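Alanine racemase (Acinetobacter baumannii, PDB 4QHR) belongs to the alanine racemase family, whose chains join an N-terminal TIM barrel to a strand-rich C-terminal domain, and carries covalently bound pyridoxal phosphate. Local coordinates at residues T235-E239 with I268-G272; I240-I246 with A263-V269; Q284-A288 with N325-V329. One frame throughout, in Å; residues are numbered along the deposited sequence.

Contact 1. Residues T235-E239 with I268-G272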
# COMPACT_ATOMS: atom_id res chain seq x y z
N THR A 235 -5.97 -14.20 -3.75
CA THR A 235 -6.57 -14.33 -2.42
C THR A 235 -5.64 -13.75 -1.36
O THR A 235 -4.43 -14.11 -1.28
CB THR A 235 -6.91 -15.78 -2.12
OG1 THR A 235 -7.68 -16.28 -3.22
CG2 THR A 235 -7.78 -15.86 -0.87
N PHE A 236 -6.18 -12.87 -0.52
CA PHE A 236 -5.39 -12.18 0.52
C PHE A 236 -5.93 -12.73 1.85
O PHE A 236 -7.10 -12.53 2.18
CB PHE A 236 -5.59 -10.66 0.36
CG PHE A 236 -4.77 -9.77 1.29
CD1 PHE A 236 -3.54 -10.15 1.86
CD2 PHE A 236 -5.23 -8.50 1.54
CE1 PHE A 236 -2.84 -9.26 2.68
CE2 PHE A 236 -4.54 -7.62 2.36
CZ PHE A 236 -3.36 -8.00 2.94
N THR A 237 -5.07 -13.44 2.58
CA THR A 237 -5.45 -14.04 3.88
C THR A 237 -4.62 -13.62 5.10
O THR A 237 -3.51 -13.12 5.00
CB THR A 237 -5.49 -15.58 3.82
OG1 THR A 237 -4.16 -16.13 3.82
CG2 THR A 237 -6.29 -16.05 2.59
N ALA A 238 -5.20 -13.85 6.28
CA ALA A 238 -4.51 -13.74 7.55
C ALA A 238 -5.18 -14.74 8.54
O ALA A 238 -5.96 -15.58 8.13
CB ALA A 238 -4.51 -12.29 8.07
N GLU A 239 -4.83 -14.69 9.81
CA GLU A 239 -5.37 -15.62 10.79
C GLU A 239 -5.83 -14.91 12.05
O GLU A 239 -5.38 -13.79 12.40
CB GLU A 239 -4.32 -16.71 11.16
CG GLU A 239 -4.23 -17.83 10.12
CD GLU A 239 -3.20 -18.86 10.50
OE1 GLU A 239 -2.74 -18.85 11.68
OE2 GLU A 239 -2.87 -19.67 9.62
N ILE A 268 -9.43 -11.03 16.89
CA ILE A 268 -8.41 -10.18 16.35
C ILE A 268 -7.68 -10.97 15.25
O ILE A 268 -7.33 -12.16 15.41
CB ILE A 268 -7.44 -9.65 17.41
CG1 ILE A 268 -8.21 -8.99 18.56
CG2 ILE A 268 -6.44 -8.68 16.78
CD1 ILE A 268 -9.14 -7.86 18.15
N VAL A 269 -7.47 -10.28 14.12
CA VAL A 269 -6.87 -10.89 12.96
C VAL A 269 -5.53 -10.23 12.65
O VAL A 269 -5.38 -9.01 12.81
CB VAL A 269 -7.80 -10.70 11.74
CG1 VAL A 269 -7.16 -11.23 10.49
CG2 VAL A 269 -9.13 -11.42 11.99
N SER A 270 -4.58 -11.02 12.17
CA SER A 270 -3.26 -10.55 11.91
C SER A 270 -3.12 -9.89 10.52
O SER A 270 -2.34 -10.34 9.70
CB SER A 270 -2.23 -11.67 12.05
OG SER A 270 -2.50 -12.77 11.16
N ILE A 271 -3.86 -8.83 10.32
CA ILE A 271 -3.63 -7.96 9.15
C ILE A 271 -3.99 -6.55 9.50
O ILE A 271 -4.87 -6.35 10.37
CB ILE A 271 -4.48 -8.44 7.98
CG1 ILE A 271 -3.77 -8.12 6.68
CG2 ILE A 271 -5.89 -7.80 7.97
CD1 ILE A 271 -2.60 -9.03 6.42
N GLY A 272 -3.34 -5.56 8.86
CA GLY A 272 -3.77 -4.17 9.00
C GLY A 272 -3.24 -3.35 7.85
O GLY A 272 -2.77 -3.91 6.84

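Contact 2. Residues I240-I246 with A263-V269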
# COMPACT_ATOMS: atom_id res chain seq x y z
N ILE A 240 -6.74 -15.58 12.72
CA ILE A 240 -7.16 -15.15 14.06
C ILE A 240 -6.07 -15.35 15.11
O ILE A 240 -5.56 -16.44 15.27
CB ILE A 240 -8.46 -15.84 14.48
CG1 ILE A 240 -9.57 -15.26 13.61
CG2 ILE A 240 -8.73 -15.56 15.97
CD1 ILE A 240 -10.94 -15.93 13.75
N ILE A 241 -5.72 -14.28 15.81
CA ILE A 241 -4.64 -14.29 16.80
C ILE A 241 -5.11 -14.10 18.24
O ILE A 241 -4.32 -14.31 19.18
CB ILE A 241 -3.55 -13.25 16.44
CG1 ILE A 241 -4.08 -11.81 16.40
CG2 ILE A 241 -2.95 -13.60 15.08
CD1 ILE A 241 -2.99 -10.74 16.35
N ALA A 242 -6.36 -13.68 18.42
CA ALA A 242 -6.97 -13.51 19.74
C ALA A 242 -8.48 -13.58 19.69
O ALA A 242 -9.09 -13.16 18.70
CB ALA A 242 -6.55 -12.19 20.39
N LEU A 243 -9.08 -14.10 20.77
CA LEU A 243 -10.51 -14.16 20.92
C LEU A 243 -10.96 -13.44 22.18
O LEU A 243 -10.27 -13.52 23.21
CB LEU A 243 -10.96 -15.62 20.97
CG LEU A 243 -10.74 -16.28 19.62
CD1 LEU A 243 -10.88 -17.77 19.76
CD2 LEU A 243 -11.74 -15.73 18.60
N ASN A 244 -12.09 -12.76 22.11
CA ASN A 244 -12.50 -11.90 23.19
C ASN A 244 -14.01 -11.86 23.30
O ASN A 244 -14.68 -11.59 22.32
CB ASN A 244 -11.89 -10.51 22.93
CG ASN A 244 -12.11 -9.50 24.03
OD1 ASN A 244 -12.20 -8.28 23.76
ND2 ASN A 244 -12.20 -9.94 25.26
N HIS A 245 -14.56 -12.17 24.47
CA HIS A 245 -16.03 -12.01 24.67
C HIS A 245 -16.24 -10.66 25.34
O HIS A 245 -15.67 -10.43 26.41
CB HIS A 245 -16.62 -13.12 25.53
CG HIS A 245 -18.08 -12.94 25.80
ND1 HIS A 245 -19.05 -13.24 24.86
CD2 HIS A 245 -18.74 -12.48 26.89
CE1 HIS A 245 -20.25 -12.97 25.37
NE2 HIS A 245 -20.09 -12.51 26.60
N ILE A 246 -17.01 -9.77 24.71
CA ILE A 246 -17.30 -8.45 25.27
C ILE A 246 -18.79 -8.27 25.61
O ILE A 246 -19.67 -8.92 25.03
CB ILE A 246 -16.82 -7.30 24.34
CG1 ILE A 246 -17.43 -7.39 22.94
CG2 ILE A 246 -15.30 -7.30 24.27
CD1 ILE A 246 -17.40 -6.09 22.15
N ALA A 263 -24.09 -8.40 23.99
CA ALA A 263 -22.87 -9.13 24.24
C ALA A 263 -22.39 -9.83 22.94
O ALA A 263 -23.20 -10.25 22.09
CB ALA A 263 -23.05 -10.14 25.35
N MET A 264 -21.08 -9.95 22.76
CA MET A 264 -20.56 -10.51 21.52
C MET A 264 -19.16 -11.08 21.62
O MET A 264 -18.44 -10.82 22.58
CB MET A 264 -20.65 -9.45 20.41
CG MET A 264 -19.84 -8.20 20.60
SD MET A 264 -20.35 -6.93 19.43
CE MET A 264 -19.58 -7.43 17.92
N ASP A 265 -18.82 -11.88 20.62
CA ASP A 265 -17.50 -12.49 20.47
C ASP A 265 -16.76 -11.75 19.36
O ASP A 265 -17.31 -11.51 18.31
CB ASP A 265 -17.67 -13.98 20.16
CG ASP A 265 -18.49 -14.68 21.23
OD1 ASP A 265 -18.05 -14.60 22.37
OD2 ASP A 265 -19.57 -15.23 20.93
N ILE A 266 -15.52 -11.37 19.65
CA ILE A 266 -14.66 -10.59 18.78
C ILE A 266 -13.46 -11.43 18.51
O ILE A 266 -12.99 -12.10 19.41
CB ILE A 266 -14.14 -9.34 19.54
CG1 ILE A 266 -15.33 -8.43 19.86
CG2 ILE A 266 -13.13 -8.57 18.71
CD1 ILE A 266 -16.22 -8.10 18.67
N ALA A 267 -12.97 -11.42 17.29
CA ALA A 267 -11.65 -12.01 17.03
C ALA A 267 -10.70 -10.91 16.51
O ALA A 267 -11.11 -10.01 15.79
CB ALA A 267 -11.76 -13.12 16.03
N ILE A 268 -9.43 -11.03 16.89
CA ILE A 268 -8.41 -10.18 16.35
C ILE A 268 -7.68 -10.97 15.25
O ILE A 268 -7.33 -12.16 15.41
CB ILE A 268 -7.44 -9.65 17.41
CG1 ILE A 268 -8.21 -8.99 18.56
CG2 ILE A 268 -6.44 -8.68 16.78
CD1 ILE A 268 -9.14 -7.86 18.15
N VAL A 269 -7.47 -10.28 14.12
CA VAL A 269 -6.87 -10.89 12.96
C VAL A 269 -5.53 -10.23 12.65
O VAL A 269 -5.38 -9.01 12.81
CB VAL A 269 -7.80 -10.70 11.74
CG1 VAL A 269 -7.16 -11.23 10.49
CG2 VAL A 269 -9.13 -11.42 11.99

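Contact 3. Residues Q284-A288 with N325-V329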
# COMPACT_ATOMS: atom_id res chain seq x y z
N GLN A 284 -19.99 -0.47 5.83
CA GLN A 284 -19.52 -1.64 6.57
C GLN A 284 -18.76 -2.64 5.64
O GLN A 284 -19.20 -2.95 4.52
CB GLN A 284 -20.73 -2.34 7.22
CG GLN A 284 -20.41 -3.49 8.16
CD GLN A 284 -21.61 -3.93 9.01
OE1 GLN A 284 -22.79 -3.98 8.54
NE2 GLN A 284 -21.34 -4.28 10.27
N ASN A 285 -17.63 -3.14 6.11
CA ASN A 285 -16.85 -4.09 5.37
C ASN A 285 -16.91 -5.44 6.08
O ASN A 285 -17.21 -5.51 7.29
CB ASN A 285 -15.39 -3.58 5.28
CG ASN A 285 -14.57 -4.41 4.32
OD1 ASN A 285 -15.09 -4.87 3.31
ND2 ASN A 285 -13.32 -4.72 4.71
N PHE A 286 -16.64 -6.50 5.33
CA PHE A 286 -16.71 -7.86 5.81
C PHE A 286 -15.45 -8.61 5.41
O PHE A 286 -14.79 -8.26 4.43
CB PHE A 286 -17.95 -8.56 5.21
CG PHE A 286 -19.25 -7.92 5.63
CD1 PHE A 286 -19.75 -6.88 4.91
CD2 PHE A 286 -19.95 -8.36 6.76
CE1 PHE A 286 -20.93 -6.23 5.31
CE2 PHE A 286 -21.13 -7.74 7.15
CZ PHE A 286 -21.61 -6.65 6.41
N VAL A 287 -15.13 -9.65 6.18
CA VAL A 287 -14.18 -10.67 5.77
C VAL A 287 -14.94 -12.02 5.59
O VAL A 287 -16.08 -12.18 6.06
CB VAL A 287 -13.06 -10.86 6.76
CG1 VAL A 287 -12.32 -9.54 6.98
CG2 VAL A 287 -13.56 -11.38 8.13
N ALA A 288 -14.28 -12.98 4.96
CA ALA A 288 -14.89 -14.29 4.72
C ALA A 288 -14.19 -15.30 5.60
O ALA A 288 -12.95 -15.40 5.60
CB ALA A 288 -14.77 -14.66 3.27
N ASN A 325 -11.92 -15.39 -3.61
CA ASN A 325 -13.13 -15.91 -4.27
C ASN A 325 -14.44 -15.76 -3.46
O ASN A 325 -15.54 -15.87 -4.03
CB ASN A 325 -12.95 -17.37 -4.59
CG ASN A 325 -11.99 -17.60 -5.72
OD1 ASN A 325 -10.85 -18.07 -5.51
ND2 ASN A 325 -12.43 -17.29 -6.90
N HIS A 326 -14.33 -15.54 -2.14
CA HIS A 326 -15.51 -15.49 -1.27
C HIS A 326 -15.83 -14.09 -0.85
O HIS A 326 -17.02 -13.76 -0.82
CB HIS A 326 -15.30 -16.39 -0.06
CG HIS A 326 -14.81 -17.74 -0.46
ND1 HIS A 326 -13.49 -18.08 -0.40
CD2 HIS A 326 -15.44 -18.78 -1.05
CE1 HIS A 326 -13.33 -19.32 -0.86
NE2 HIS A 326 -14.50 -19.75 -1.28
N ARG A 327 -14.85 -13.27 -0.52
CA ARG A 327 -15.09 -11.81 -0.37
C ARG A 327 -14.41 -11.12 -1.56
O ARG A 327 -13.17 -11.14 -1.69
CB ARG A 327 -14.52 -11.31 0.93
CG ARG A 327 -14.69 -9.83 1.27
CD ARG A 327 -16.15 -9.41 1.29
NE ARG A 327 -16.27 -7.98 1.62
CZ ARG A 327 -17.36 -7.25 1.46
NH1 ARG A 327 -18.48 -7.81 0.98
NH2 ARG A 327 -17.32 -5.95 1.76
N LEU A 328 -15.20 -10.53 -2.44
CA LEU A 328 -14.67 -10.02 -3.72
C LEU A 328 -13.94 -8.71 -3.49
O LEU A 328 -14.47 -7.81 -2.83
CB LEU A 328 -15.75 -9.88 -4.78
CG LEU A 328 -16.46 -11.19 -5.13
CD1 LEU A 328 -17.69 -10.86 -5.92
CD2 LEU A 328 -15.53 -12.12 -5.92
N VAL A 329 -12.72 -8.63 -4.06
CA VAL A 329 -11.89 -7.42 -3.90
C VAL A 329 -12.65 -6.15 -4.28
O VAL A 329 -12.45 -5.15 -3.61
CB VAL A 329 -10.55 -7.52 -4.64
CG1 VAL A 329 -10.77 -7.42 -6.15
CG2 VAL A 329 -9.59 -6.45 -4.18
O HOH W 1 -19.49 -4.14 2.03

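Contact 1. Residues T235-E239 with I268-G272
The carbonyl oxygen of E239 is met by two consecutive residues, V269 at the end of strand 264-269 and S270 just after it. S270 N gives it a hydrogen bond of 2.9 Å, and V269 CA brings a CA-H...O contact of 3.3 Å to the same E239 O. The amide of E239 turns to a side chain instead of a backbone carbonyl: its N points nearly straight (166°) but weakly at S270 OG, 3.3 Å away. A chi1 of 58°, with OG lodged between its own backbone N and carbonyl carbon, puts the hydroxyl within reach of E239 N, while its stronger partner is the backbone oxygen of Q3. The hydroxyl therefore bridges residues 235-239 and the start of the chain.

Next to these polar atoms the contact is apolar. A238 CB, directed at the other segment, sits 3.7 Å from V269 CG1 and 3.9 Å from I271 CB, and it comes within 3.3 Å of S270 O. F236 reaches in from the opposite direction to I271: its CG is anti to the backbone N (chi1 -176°), which carries the ring over to I271. There F236 CZ meets I271 CD1 at 3.7 Å, the methyl lying oblique to the ring. W323 meets the same phenyl ring at a steep angle, and V6 and L347 also touch it. V269 packs onward against I305 and I307 of strand 305-308.

Strand 264-269 ends here. S270 is the centre of an inverse gamma turn, closed by a weak bond from I271 N to V269 O, and the chain leaves the antiparallel ladder of the mixed beta-sheet in the C-terminal domain of this alanine racemase fold.

Contact 2. Residues I240-I246 with A263-V269
The H245 imidazole meets the D265 carboxylate at its edge: ND1 donates to D265 OD1 at 3.0 Å, the acceptor lying almost in the ring plane. The two planes are 45° apart, and ND1 comes to OD1 from above the carboxylate plane. A263 CB approaches the imidazole obliquely. H245 and D265 are a non-hydrogen-bonded pair of the antiparallel ladder between strands 234-246 and 264-269, which has a classic beta bulge: I241 and A242 both face I268. There I241 N binds I268 O at 2.7 Å, and I268 N binds A242 O at 2.8 Å; further along, N244 and I266 exchange backbone bonds, as do I246 and M264.

On the face of L243 and H245, A267 CB lies 3.7 Å from both L243 CD2 and I240 CD1. The other face carries A242, N244 and I246 beside I268, I266 and M264. It looks partly to the second subunit, where L133 of that neighbouring chain packs on A242 and N131 of the same chain touches N244 and I246. The I246 side chain lies side by side with M264; with CG1 between the backbone N and carbonyl carbon (chi1 57°), I246 CG1 presses on M264 CG at 3.5 Å, tighter than usual van der Waals contact.

Contact 3. Residues Q284-A288 with N325-V329
R327 reaches across to residues 284-288 along its whole length. Its CB rests 4.1 Å from A288 CB, the methyl that points back at the loop. The chain then bends about the CB-CG bond (chi2 58°) and runs past the carbonyl oxygen of F286: CG lies 3.5 Å from F286 O, CD passes it at a similar distance, and NE comes to 3.2 Å from the same oxygen. Over one face of the guanidinium, above its centre, sits F286 CB, while the phenyl ring beyond it stands steeply against the guanidinium and offers its edge to NH2.

At the tip, NH2 donates to N285 OD1 at 2.9 Å (161°). The bond lies in the carbonyl plane of the amide and near the plane of the guanidinium, although the two groups are twisted 44° apart. NH2 also donates to a water, 2.8 Å away, which in turn donates a hydrogen bond to Q284 O at 2.8 Å, so a single nitrogen holds the carboxamide directly and the backbone ahead of it through solvent.

These bonds tie the residues leading into strand 286-289, in the C-terminal domain's mixed sheet, to the loop that runs from strand 319-321 into helix 329-335, whose N-cap is L328. V332 of that helix packs on both N285 and R327. Beside R327 in the loop, H326 CB touches A288 CB at 3.8 Å. The carboxylate of E321 takes hydrogen bonds from H326 ND1 on one oxygen and from R327 N on the other.

Contacts 1 and 2 are successive lengths of one pairing, strand 234-246 with strand 264-269, and share I268 and V269; S270 CB packs on I241 CG2 where they meet. Contact 1 is the buried end, where a serine hydroxyl and apolar side chains take over from regular pairing. Contact 2 is only partly buried: it follows a backbone ladder outward to a histidine-carboxylate pair near the surface, with one face near the second subunit. Contact 3 lies in another part of the same mixed sheet, about 12 Å between centres from contact 1. Also partly buried, it has no strand ladder across its two segments; an arginine, an asparagine and a water join the approach to strand 286-289 to a loop.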